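Local coordinates for ebony (PDB 6DYM), which forms the C-terminal condensation domain of a nonribosomal peptide synthetase and probably catalyses peptide-bond formation between an amino acid and an amine, at residues 98-102 with 183-188. Residues are numbered along the deposited sequence; the frame is centred on the assembly and turned at random.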
loop_
_atom_site.group_PDB
_atom_site.type_symbol
_atom_site.label_atom_id
_atom_site.label_comp_id
_atom_site.label_asym_id
_atom_site.label_seq_id
_atom_site.Cartn_x
_atom_site.Cartn_y
_atom_site.Cartn_z
ATOM N N GLU A 98 -8.965 -8.033 6.108
ATOM C CA GLU A 98 -9.806 -7.864 7.288
ATOM C C GLU A 98 -9.001 -7.302 8.453
ATOM O O GLU A 98 -9.506 -6.474 9.220
ATOM C CB GLU A 98 -10.464 -9.190 7.661
ATOM C CG GLU A 98 -11.513 -9.650 6.655
ATOM C CD GLU A 98 -12.287 -10.873 7.119
ATOM O OE1 GLU A 98 -11.890 -11.490 8.130
ATOM O OE2 GLU A 98 -13.291 -11.223 6.464
ATOM N N PHE A 99 -7.741 -7.727 8.594
ATOM C CA PHE A 99 -6.887 -7.166 9.638
ATOM C C PHE A 99 -6.611 -5.688 9.391
ATOM O O PHE A 99 -6.601 -4.888 10.334
ATOM C CB PHE A 99 -5.574 -7.946 9.721
ATOM C CG PHE A 99 -4.542 -7.309 10.617
ATOM C CD1 PHE A 99 -4.808 -7.096 11.962
ATOM C CD2 PHE A 99 -3.299 -6.940 10.120
ATOM C CE1 PHE A 99 -3.862 -6.518 12.796
ATOM C CE2 PHE A 99 -2.349 -6.360 10.946
ATOM C CZ PHE A 99 -2.633 -6.150 12.288
ATOM N N LEU A 100 -6.372 -5.304 8.132
ATOM C CA LEU A 100 -6.157 -3.892 7.833
ATOM C C LEU A 100 -7.408 -3.070 8.134
ATOM O O LEU A 100 -7.312 -1.954 8.657
ATOM C CB LEU A 100 -5.722 -3.723 6.377
ATOM C CG LEU A 100 -4.387 -4.393 6.020
ATOM C CD1 LEU A 100 -4.057 -4.217 4.544
ATOM C CD2 LEU A 100 -3.261 -3.869 6.891
ATOM N N GLU A 101 -8.592 -3.607 7.830
ATOM C CA GLU A 101 -9.816 -2.899 8.200
ATOM C C GLU A 101 -9.977 -2.841 9.716
ATOM O O GLU A 101 -10.455 -1.836 10.257
ATOM C CB GLU A 101 -11.028 -3.560 7.542
ATOM C CG GLU A 101 -12.377 -2.897 7.866
ATOM C CD GLU A 101 -12.474 -1.448 7.401
ATOM O OE1 GLU A 101 -13.380 -0.733 7.884
ATOM O OE2 GLU A 101 -11.650 -1.014 6.560
ATOM N N PHE A 102 -9.564 -3.902 10.418
ATOM C CA PHE A 102 -9.539 -3.876 11.880
ATOM C C PHE A 102 -8.712 -2.699 12.389
ATOM O O PHE A 102 -9.115 -2.007 13.336
ATOM C CB PHE A 102 -8.989 -5.215 12.391
ATOM C CG PHE A 102 -8.620 -5.233 13.857
ATOM C CD1 PHE A 102 -9.541 -5.647 14.816
ATOM C CD2 PHE A 102 -7.334 -4.899 14.269
ATOM C CE1 PHE A 102 -9.199 -5.692 16.158
ATOM C CE2 PHE A 102 -6.983 -4.939 15.615
ATOM C CZ PHE A 102 -7.917 -5.339 16.562
ATOM N N PHE A 183 -0.222 -1.421 16.409
ATOM C CA PHE A 183 -0.815 -2.682 16.828
ATOM C C PHE A 183 0.174 -3.829 16.685
ATOM O O PHE A 183 0.874 -3.943 15.675
ATOM C CB PHE A 183 -2.083 -2.989 16.032
ATOM C CG PHE A 183 -2.934 -4.060 16.657
ATOM C CD1 PHE A 183 -3.826 -3.751 17.672
ATOM C CD2 PHE A 183 -2.826 -5.379 16.247
ATOM C CE1 PHE A 183 -4.602 -4.741 18.256
ATOM C CE2 PHE A 183 -3.598 -6.372 16.830
ATOM C CZ PHE A 183 -4.482 -6.052 17.834
ATOM N N GLN A 184 0.212 -4.683 17.706
ATOM C CA GLN A 184 1.030 -5.893 17.707
ATOM C C GLN A 184 0.314 -6.969 16.896
ATOM O O GLN A 184 -0.734 -7.471 17.313
ATOM C CB GLN A 184 1.273 -6.343 19.145
ATOM C CG GLN A 184 2.345 -7.401 19.331
ATOM C CD GLN A 184 2.644 -7.639 20.796
ATOM O OE1 GLN A 184 2.998 -6.711 21.524
ATOM N NE2 GLN A 184 2.488 -8.880 21.242
ATOM N N VAL A 185 0.891 -7.351 15.751
ATOM C CA VAL A 185 0.143 -8.163 14.793
ATOM C C VAL A 185 -0.135 -9.565 15.332
ATOM O O VAL A 185 -1.114 -10.200 14.921
ATOM C CB VAL A 185 0.863 -8.212 13.428
ATOM C CG1 VAL A 185 1.266 -6.808 12.983
ATOM C CG2 VAL A 185 2.065 -9.140 13.472
ATOM N N ASN A 186 0.684 -10.075 16.259
ATOM C CA ASN A 186 0.416 -11.419 16.774
ATOM C C ASN A 186 -0.704 -11.452 17.809
ATOM O O ASN A 186 -1.012 -12.530 18.328
ATOM C CB ASN A 186 1.694 -12.064 17.346
ATOM C CG ASN A 186 2.238 -11.363 18.590
ATOM O OD1 ASN A 186 1.521 -10.675 19.316
ATOM N ND2 ASN A 186 3.533 -11.548 18.836
ATOM N N GLU A 187 -1.321 -10.314 18.119
ATOM C CA GLU A 187 -2.479 -10.284 18.999
ATOM C C GLU A 187 -3.803 -10.252 18.242
ATOM O O GLU A 187 -4.861 -10.333 18.876
ATOM C CB GLU A 187 -2.396 -9.070 19.936
ATOM C CG GLU A 187 -1.125 -9.026 20.781
ATOM C CD GLU A 187 -1.276 -9.707 22.128
ATOM O OE1 GLU A 187 -0.509 -9.360 23.054
ATOM O OE2 GLU A 187 -2.159 -10.583 22.268
ATOM N N TYR A 188 -3.780 -10.140 16.916
ATOM C CA TYR A 188 -5.026 -10.076 16.164
ATOM C C TYR A 188 -5.699 -11.443 16.130
ATOM O O TYR A 188 -5.060 -12.457 15.829
ATOM C CB TYR A 188 -4.780 -9.580 14.741
ATOM C CG TYR A 188 -6.044 -9.612 13.906
ATOM C CD1 TYR A 188 -7.098 -8.746 14.180
ATOM C CD2 TYR A 188 -6.198 -10.528 12.869
ATOM C CE1 TYR A 188 -8.265 -8.780 13.433
ATOM C CE2 TYR A 188 -7.359 -10.565 12.112
ATOM C CZ TYR A 188 -8.389 -9.689 12.402
ATOM O OH TYR A 188 -9.547 -9.722 11.660
HETATM O O HOH W 1 -10.272 -11.736 10.096
#
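An aromatic cluster of Phe-99, Phe-102, Phe-183 and Tyr-188 joins helix 93-111 to the end of strand 178-184 and to Tyr-188, just past the 3-10 turn 185-187. Tyr-188 meets both helix phenylalanines: Phe-99 over one face of its ring, Phe-102 at its edge. CD1 of Phe-99 sits over that face, 3.4 Å from CG of Tyr-188 and offset toward the rim. CB of Phe-99 adds a CH-pi contact over the ring, 4.2 Å from the Tyr-188 centroid. The two ring planes are inclined at 53°, neither stacked nor T-shaped. Tyr-188 in turn presents its edge to the face of Phe-102, with CE1 of Tyr-188 3.6 Å from CG of Phe-102. The edge of Phe-102 points at the face of Phe-183, their planes at 74°, and CE2 of Phe-102 comes within 3.5 Å of CZ of Phe-183. Both helix phenylalanines hold CG opposite the backbone N (chi1 171° for Phe-99), which carries their rings across to the strand.

Strand 178-184 is an outermost strand of the mixed sheet, whose strand order is consistent with a GNAT-like (N-acetyltransferase) fold. It lies next to strand 205-212, and the helix packs against it here through side chains. The edge of Phe-99 faces CD2 of Phe-183, 3.8 Å from CE1 of Phe-99. CZ of the same phenylalanine rests 4.0 Å from CG1 of Val-185. Phe-99 is buried; beyond the two segments it touches Leu-31, Ala-206 and the ring of Phe-197.

At the polar end of Tyr-188, one water links the two segments. It donates to OE1 of Glu-98 at 2.6 Å and is also hydrogen-bonded to the Tyr-188 hydroxyl. The water lies in the plane of the tyrosine ring, at its edge.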